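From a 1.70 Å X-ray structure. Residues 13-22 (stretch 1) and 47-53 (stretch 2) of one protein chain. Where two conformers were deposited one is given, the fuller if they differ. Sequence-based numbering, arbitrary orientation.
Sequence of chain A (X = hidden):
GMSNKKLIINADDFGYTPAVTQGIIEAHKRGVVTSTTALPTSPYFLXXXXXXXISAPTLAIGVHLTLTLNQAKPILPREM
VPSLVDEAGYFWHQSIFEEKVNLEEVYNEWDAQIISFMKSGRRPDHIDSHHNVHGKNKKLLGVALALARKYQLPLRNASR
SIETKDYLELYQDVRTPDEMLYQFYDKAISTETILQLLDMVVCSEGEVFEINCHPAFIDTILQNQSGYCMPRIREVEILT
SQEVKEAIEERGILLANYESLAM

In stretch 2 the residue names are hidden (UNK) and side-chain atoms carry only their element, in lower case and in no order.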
# COMPACT_ATOMS: atom_id res chain seq x y z
N ASP A 13 21.86 -11.38 -8.59
CA ASP A 13 21.48 -12.29 -7.52
C ASP A 13 20.31 -11.80 -6.68
O ASP A 13 20.17 -12.21 -5.52
CB ASP A 13 22.67 -12.57 -6.59
CG ASP A 13 23.79 -13.36 -7.25
OD1 ASP A 13 23.49 -13.99 -8.29
OD2 ASP A 13 24.95 -13.36 -6.77
N PHE A 14 19.43 -10.98 -7.23
CA PHE A 14 18.17 -10.66 -6.51
C PHE A 14 17.44 -11.93 -6.12
O PHE A 14 17.36 -12.89 -6.88
CB PHE A 14 17.29 -9.76 -7.36
CG PHE A 14 16.29 -8.93 -6.56
CD1 PHE A 14 16.76 -7.97 -5.67
CD2 PHE A 14 14.94 -9.15 -6.72
CE1 PHE A 14 15.84 -7.23 -4.94
CE2 PHE A 14 14.01 -8.40 -6.00
CZ PHE A 14 14.48 -7.44 -5.13
N GLY A 15 16.89 -12.01 -4.90
CA GLY A 15 16.20 -13.19 -4.44
C GLY A 15 17.11 -14.33 -4.01
O GLY A 15 16.61 -15.38 -3.62
N TYR A 16 18.42 -14.14 -4.08
CA TYR A 16 19.36 -15.18 -3.69
C TYR A 16 19.11 -15.57 -2.24
O TYR A 16 18.87 -16.73 -1.89
CB TYR A 16 20.78 -14.68 -3.93
CG TYR A 16 21.89 -15.70 -3.91
CD1 TYR A 16 21.64 -17.07 -4.01
CD2 TYR A 16 23.20 -15.27 -3.81
CE1 TYR A 16 22.70 -17.96 -3.99
CE2 TYR A 16 24.26 -16.16 -3.80
CZ TYR A 16 24.00 -17.51 -3.89
OH TYR A 16 25.05 -18.40 -3.88
N THR A 17 19.19 -14.57 -1.36
CA THR A 17 18.83 -14.75 0.05
C THR A 17 18.15 -13.47 0.55
O THR A 17 18.31 -12.40 -0.05
CB THR A 17 20.00 -15.16 0.94
OG1 THR A 17 20.51 -14.04 1.67
CG2 THR A 17 21.28 -15.62 0.22
N PRO A 18 17.38 -13.54 1.63
CA PRO A 18 16.73 -12.32 2.16
C PRO A 18 17.64 -11.12 2.34
O PRO A 18 17.26 -10.00 2.03
CB PRO A 18 16.20 -12.82 3.52
CG PRO A 18 15.84 -14.25 3.21
CD PRO A 18 17.05 -14.72 2.42
N ALA A 19 18.86 -11.26 2.85
CA ALA A 19 19.76 -10.14 3.04
C ALA A 19 20.40 -9.64 1.74
O ALA A 19 20.71 -8.46 1.63
CB ALA A 19 20.90 -10.50 3.99
N VAL A 20 20.61 -10.54 0.79
CA VAL A 20 21.08 -10.09 -0.52
C VAL A 20 19.99 -9.18 -1.10
O VAL A 20 20.30 -8.06 -1.45
CB VAL A 20 21.40 -11.25 -1.47
CG1 VAL A 20 21.65 -10.70 -2.87
CG2 VAL A 20 22.61 -12.04 -1.00
N THR A 21 18.75 -9.65 -1.15
CA THR A 21 17.63 -8.87 -1.67
C THR A 21 17.57 -7.49 -1.02
O THR A 21 17.42 -6.44 -1.65
CB THR A 21 16.32 -9.62 -1.45
OG1 THR A 21 16.34 -10.79 -2.33
CG2 THR A 21 15.07 -8.83 -1.81
N GLN A 22 17.72 -7.43 0.32
CA GLN A 22 17.60 -6.09 0.93
C GLN A 22 18.84 -5.24 0.70
O GLN A 22 18.78 -4.01 0.62
CB GLN A 22 17.29 -6.22 2.42
CG GLN A 22 15.95 -6.86 2.73
CD GLN A 22 14.79 -6.05 2.18
OE1 GLN A 22 14.80 -4.83 2.23
NE2 GLN A 22 13.73 -6.69 1.68
N UNK A 47 9.20 -13.94 -2.57
CA UNK A 47 9.29 -12.94 -1.49
C UNK A 47 10.07 -11.71 -1.91
O UNK A 47 9.72 -10.55 -1.67
o UNK A 47 11.06 -15.28 1.53
c UNK A 47 9.85 -15.52 1.35
c UNK A 47 9.95 -13.58 -0.26
c UNK A 47 9.09 -14.67 0.36
o UNK A 47 9.22 -16.42 1.95
N UNK A 48 11.19 -11.94 -2.60
CA UNK A 48 11.99 -10.84 -3.11
C UNK A 48 11.19 -9.96 -4.05
O UNK A 48 11.22 -8.72 -4.04
c UNK A 48 13.23 -11.41 -3.80
N UNK A 49 10.40 -10.60 -4.92
CA UNK A 49 9.65 -9.82 -5.89
C UNK A 49 8.56 -9.01 -5.20
O UNK A 49 8.27 -7.88 -5.57
c UNK A 49 9.91 -9.64 -9.85
c UNK A 49 10.25 -11.42 -7.77
se UNK A 49 11.20 -10.28 -8.80
c UNK A 49 9.12 -10.77 -6.98
N UNK A 50 7.97 -9.59 -4.15
CA UNK A 50 7.00 -8.84 -3.34
C UNK A 50 7.67 -7.65 -2.65
O UNK A 50 7.14 -6.52 -2.65
o UNK A 50 3.96 -8.41 -2.94
c UNK A 50 6.38 -9.77 -2.29
c UNK A 50 5.50 -9.14 -1.24
o UNK A 50 3.87 -7.46 -0.97
c UNK A 50 4.37 -8.28 -1.76
N UNK A 51 8.83 -7.84 -2.06
CA UNK A 51 9.53 -6.73 -1.40
C UNK A 51 9.82 -5.60 -2.36
O UNK A 51 9.70 -4.39 -2.15
o UNK A 51 11.51 -6.24 -0.05
c UNK A 51 10.82 -7.25 -0.76
N UNK A 52 10.23 -6.01 -3.58
CA UNK A 52 10.46 -4.96 -4.58
C UNK A 52 9.20 -4.18 -4.90
O UNK A 52 9.23 -2.96 -5.04
c UNK A 52 11.07 -5.61 -5.83
N UNK A 53 8.09 -4.89 -5.05
CA UNK A 53 6.84 -4.27 -5.40
C UNK A 53 6.44 -3.21 -4.36
O UNK A 53 5.96 -2.16 -4.73
n UNK A 53 1.96 -6.23 -2.35
n UNK A 53 1.26 -4.73 -3.92
n UNK A 53 2.98 -6.22 -4.39
c UNK A 53 3.26 -5.79 -5.76
c UNK A 53 5.71 -5.29 -5.47
c UNK A 53 2.07 -5.72 -3.57
c UNK A 53 4.35 -4.73 -5.81

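Position 47 carries three carbons in a row, the third bearing two oxygens: a carboxylate on a two-carbon stem, hence Glu-47. Glu-47 OE1 comes no nearer to the first stretch than 5.2 Å, to Pro-18 CG, and the side chain makes no contact there. An exposed site on a helix suits a charged group, and OE1 is hydrogen-bonded elsewhere in the structure.

Position 48 has a single side-chain carbon, so it is Ala-48. Its CB points toward the first stretch and lies 3.5 Å from Gly-15 CA and 3.5 Å from Thr-21 OG1, while Phe-14 CE2 stands 3.8 Å from the same CB. A methyl group fills this buried site. Gly-15 has a phi of 77°, which by itself favours glycine, and an ideal CB there would lie a tight 3.5 Å from Ala-48 CB.

Position 49 shows an unbranched chain of two carbons, a selenium and a terminal carbon. This is selenomethionine, Met-49. Its CA-to-CB bond points away from the first stretch, yet SE lies 4.4 Å from Phe-14 CE2, a loose apolar contact that a long, flexible side chain can make in a buried setting.

Position 50 again has three carbons, the last with two oxygens, and is Glu-50. It is out of reach of the first stretch. Its carboxylate serves its own helix, as the partner of position 53.

Position 51 has one carbon followed by one oxygen, the short hydroxyl side chain of Ser-51. Its CB points toward the first stretch, and Gln-22 NE2 donates a hydrogen bond to Ser-51 OG at 2.9 Å. The compact serine meets a longer amide that reaches across to it.

Position 52 has one carbon and is Ala-52. Its CB, 3.9 Å from Phe-14 CZ, adds a small apolar surface beside the ring without demanding much room.

Position 53 has three carbons, a nitrogen, then a carbon carrying two more nitrogens: the guanidinium of Arg-53. It does not touch the first stretch. Three residues after Glu-50, it forms a salt bridge with it, NH2 to OE2 at 2.7 Å, while NE donates to OE1 at 2.8 Å.

The contact is thus mainly apolar. Phe-14 lies against the helix obliquely, its CE2 3.4 Å from Ala-48 O, while the turn brings Gly-15 CA within 5.0 Å of Ala-48 CA. Gly-15 N donates to Thr-21 OG1 at 2.9 Å, tying the turn to the following helix beside the alanine methyl. The bond between Gln-22 and Ser-51 adds a polar link.

Stretch 2 (47-53) EAMESAR
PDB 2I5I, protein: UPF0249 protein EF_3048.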